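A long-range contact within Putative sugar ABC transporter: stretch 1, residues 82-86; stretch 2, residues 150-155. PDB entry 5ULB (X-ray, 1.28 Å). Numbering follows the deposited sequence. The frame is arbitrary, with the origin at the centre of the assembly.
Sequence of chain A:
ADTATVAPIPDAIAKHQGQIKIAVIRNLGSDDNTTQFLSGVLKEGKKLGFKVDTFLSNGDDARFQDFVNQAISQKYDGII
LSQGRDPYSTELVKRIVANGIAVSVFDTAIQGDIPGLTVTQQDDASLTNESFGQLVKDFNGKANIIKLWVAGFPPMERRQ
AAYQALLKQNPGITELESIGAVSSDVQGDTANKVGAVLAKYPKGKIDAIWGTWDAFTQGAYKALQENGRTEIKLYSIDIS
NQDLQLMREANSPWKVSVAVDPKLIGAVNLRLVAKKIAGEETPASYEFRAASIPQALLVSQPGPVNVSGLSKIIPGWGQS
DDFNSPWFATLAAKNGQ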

ATOM      1  N   SER A  82      -9.354   2.937   3.134  1.00  8.22           N
ATOM      2  CA  SER A  82      -7.956   2.558   3.187  1.00  8.15           C
ATOM      3  C   SER A  82      -7.283   3.311   4.324  1.00  9.68           C
ATOM      4  O   SER A  82      -7.432   4.545   4.426  1.00  9.75           O
ATOM      5  CB  SER A  82      -7.332   2.852   1.840  1.00  9.42           C
ATOM      6  OG  SER A  82      -5.996   2.430   1.683  1.00 11.49           O
ATOM      7  N   GLN A  83      -6.548   2.591   5.188  1.00  8.73           N
ATOM      8  CA  GLN A  83      -5.850   3.150   6.303  1.00  8.99           C
ATOM      9  C   GLN A  83      -6.734   3.802   7.356  1.00 10.93           C
ATOM     10  O   GLN A  83      -6.302   4.659   8.130  1.00 11.65           O
ATOM     11  CB  GLN A  83      -4.685   4.102   5.918  1.00 10.44           C
ATOM     12  CG  GLN A  83      -3.440   3.384   5.258  1.00 12.25           C
ATOM     13  CD  GLN A  83      -3.581   3.107   3.855  1.00 12.84           C
ATOM     14  OE1 GLN A  83      -4.363   3.778   3.178  1.00 12.57           O
ATOM     15  NE2 GLN A  83      -2.880   2.107   3.341  1.00 17.91           N
ATOM     16  N   GLY A  84      -7.976   3.312   7.481  1.00 10.98           N
ATOM     17  CA  GLY A  84      -8.830   3.740   8.626  1.00 11.43           C
ATOM     18  C   GLY A  84      -8.262   3.240   9.926  1.00 11.87           C
ATOM     19  O   GLY A  84      -7.829   2.083  10.016  1.00 12.63           O
ATOM     20  N   ARG A  85      -8.235   4.106  10.932  1.00 11.69           N
ATOM     21  CA  ARG A  85      -7.588   3.793  12.198  1.00 12.73           C
ATOM     22  C   ARG A  85      -8.603   3.486  13.298  1.00 12.88           C
ATOM     23  O   ARG A  85      -9.805   3.801  13.216  1.00 13.73           O
ATOM     24  CB  ARG A  85      -6.631   4.929  12.615  1.00 13.28           C
ATOM     25  CG  ARG A  85      -5.491   5.104  11.681  1.00 15.70           C
ATOM     26  CD  ARG A  85      -4.505   6.235  12.085  1.00 24.11           C
ATOM     27  NE  ARG A  85      -4.192   6.174  13.470  1.00 31.08           N
ATOM     28  CZ  ARG A  85      -3.342   6.939  13.994  1.00 36.29           C
ATOM     29  NH1 ARG A  85      -3.086   6.816  15.309  1.00 37.32           N
ATOM     30  NH2 ARG A  85      -2.839   7.869  13.197  1.00 53.60           N
ATOM     31  N   ASP A  86      -8.061   2.928  14.355  1.00 14.57           N
ATOM     32  CA  ASP A  86      -8.773   2.945  15.628  1.00 16.25           C
ATOM     33  C   ASP A  86      -8.774   4.365  16.179  1.00 17.66           C
ATOM     34  O   ASP A  86      -7.869   5.131  15.922  1.00 21.10           O
ATOM     35  CB  ASP A  86      -7.977   2.034  16.640  1.00 17.20           C
ATOM     36  CG  ASP A  86      -8.322   0.517  16.508  1.00 19.06           C
ATOM     37  OD1 ASP A  86      -9.532   0.197  16.369  1.00 26.20           O
ATOM     38  OD2 ASP A  86      -7.357  -0.253  16.631  1.00 28.69           O
ATOM     39  N   VAL A 150       6.039   4.906  11.290  1.00  9.05           N
ATOM     40  CA  VAL A 150       5.025   5.759  12.022  1.00 10.77           C
ATOM     41  C   VAL A 150       4.047   4.877  12.751  1.00 10.38           C
ATOM     42  O   VAL A 150       3.518   3.935  12.186  1.00 11.67           O
ATOM     43  CB  VAL A 150       4.378   6.771  11.072  1.00 11.72           C
ATOM     44  CG1 VAL A 150       3.607   6.133   9.939  1.00 11.60           C
ATOM     45  CG2 VAL A 150       3.505   7.747  11.813  1.00 13.18           C
ATOM     46  N   ALA A 151       3.736   5.259  13.992  1.00 11.52           N
ATOM     47  CA  ALA A 151       2.791   4.470  14.791  1.00 12.22           C
ATOM     48  C   ALA A 151       1.367   4.630  14.326  1.00 12.51           C
ATOM     49  O   ALA A 151       0.976   5.618  13.738  1.00 14.70           O
ATOM     50  CB  ALA A 151       2.890   4.886  16.228  1.00 15.53           C
ATOM     51  N   GLY A 152       0.553   3.632  14.683  1.00 13.65           N
ATOM     52  CA  GLY A 152      -0.867   3.789  14.713  1.00 15.27           C
ATOM     53  C   GLY A 152      -1.671   3.335  13.548  1.00 14.08           C
ATOM     54  O   GLY A 152      -2.950   3.483  13.612  1.00 20.78           O
ATOM     55  N   PHE A 153      -1.053   2.981  12.453  1.00 12.25           N
ATOM     56  CA  PHE A 153      -1.685   2.446  11.299  1.00 13.72           C
ATOM     57  C   PHE A 153      -1.594   0.930  11.339  1.00 12.88           C
ATOM     58  O   PHE A 153      -0.525   0.413  11.677  1.00 12.77           O
ATOM     59  CB  PHE A 153      -1.046   2.973  10.033  1.00 15.28           C
ATOM     60  CG  PHE A 153      -1.286   4.441   9.781  1.00 13.33           C
ATOM     61  CD1 PHE A 153      -0.446   5.395  10.351  1.00 14.31           C
ATOM     62  CD2 PHE A 153      -2.260   4.884   8.960  1.00 15.13           C
ATOM     63  CE1 PHE A 153      -0.667   6.753  10.156  1.00 16.15           C
ATOM     64  CE2 PHE A 153      -2.498   6.192   8.737  1.00 17.19           C
ATOM     65  CZ  PHE A 153      -1.755   7.121   9.344  1.00 15.24           C
ATOM     66  N   PRO A 154      -2.624   0.197  10.913  1.00 13.14           N
ATOM     67  CA  PRO A 154      -2.570  -1.273  10.961  1.00 13.62           C
ATOM     68  C   PRO A 154      -1.316  -1.930  10.317  1.00 11.40           C
ATOM     69  O   PRO A 154      -0.654  -2.762  11.004  1.00 13.16           O
ATOM     70  CB  PRO A 154      -3.875  -1.715  10.387  1.00 14.51           C
ATOM     71  CG  PRO A 154      -4.795  -0.578  10.740  1.00 17.28           C
ATOM     72  CD  PRO A 154      -4.002   0.669  10.626  1.00 15.50           C
ATOM     73  N   PRO A 155      -0.930  -1.528   9.130  1.00 10.85           N
ATOM     74  CA  PRO A 155       0.262  -2.147   8.562  1.00 10.23           C
ATOM     75  C   PRO A 155       1.495  -1.835   9.377  1.00  9.76           C
ATOM     76  O   PRO A 155       2.426  -2.685   9.457  1.00 10.69           O
ATOM     77  CB  PRO A 155       0.335  -1.525   7.173  1.00 11.81           C
ATOM     78  CG  PRO A 155      -0.496  -0.244   7.241  1.00 12.40           C
ATOM     79  CD  PRO A 155      -1.572  -0.652   8.117  1.00 12.21           C
TER
HETATM   80  O   HOH W   1      -4.736   4.708  16.112  1.00 36.68           O
HETATM   81  O   HOH W   2      -5.260   1.956  14.013  1.00 23.22           O

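This is a small contact between a loop and a second loop that runs into the start of a helix, built on the side chain of Arg85 lying over the ring of Phe153 and joined by bridging waters, with no direct hydrogen bond from one stretch to the other. The two stretches bury 298 Å² between them, both sides summed, and their backbones come nearest at Arg85 and Phe153, whose CA atoms are 6.1 Å apart.

Arg85 contributes the largest covered area. Its CA-to-CB bond points sideways relative to the other stretch, but the long side chain, with chi1 in m, chi2 in t and chi3 in p, brings its end closer. Arginine suits this place because it offers two kinds of surface. Its aliphatic portion packs on the aromatic ring: Arg85 CD stands 4.0 Å from the centroid of the Phe153 ring and 13° off the ring normal, a CH-pi contact in which a carbon next to the electron-withdrawing NE meets the pi cloud. The charged group follows, with Arg85 CZ 5.0 Å from the centroid of the Phe153 ring and 19° off its normal, giving a cation-pi interaction over the face.

The flat ring of Phe153 can be used on more than its face. Near the plane of the ring, at its edge, lies the aliphatic part of Gln83, with Gln83 CB 4.0 Å from Phe153 CD2. Glutamine thus gives a methylene group to the packing while its amide serves polar needs: Ser82 OG donates a hydrogen bond to Gln83 OE1 at 2.6 Å, and Gln83 NE2 is satisfied elsewhere in the structure. A buried amide needs such partners.

Gly152 fits closely against the guanidinium, one face of which is covered by Gly152 C and Ala151 O. A CB on Gly152 would point toward stretch 1 and fall 2.5 Å from Arg85 NH1, a clash. The backbone, at phi 97° and psi -10°, would also jam that CB against the carbonyl oxygen of Ala151, so the local conformation calls for glycine on its own account.

The carbonyl of Gly152 shows why proximity alone does not make a hydrogen bond. Arg85 NE is 3.0 Å from Gly152 O, but the angle is poor. Water does the linking instead. Water 2 accepts from Asp86 N at 3.0 Å and donates to Gly152 O at 2.8 Å. Water 1 accepts from Arg85 NH1 at 2.8 Å and donates to Asp86 O at 3.2 Å; its further bond to Gly152 O, at 3.3 Å, is weak. Asp86 therefore takes part through its backbone, while its exposed side chain stays out of the contact.

Phe153 occupies the N-cap position, and the helix begins at Pro154. Proline is well suited to a first helical turn, where its missing amide hydrogen costs no helical hydrogen bond. Here its ring also packs against the neighbouring loop, with Pro154 CG 4.1 Å from Gly84 O.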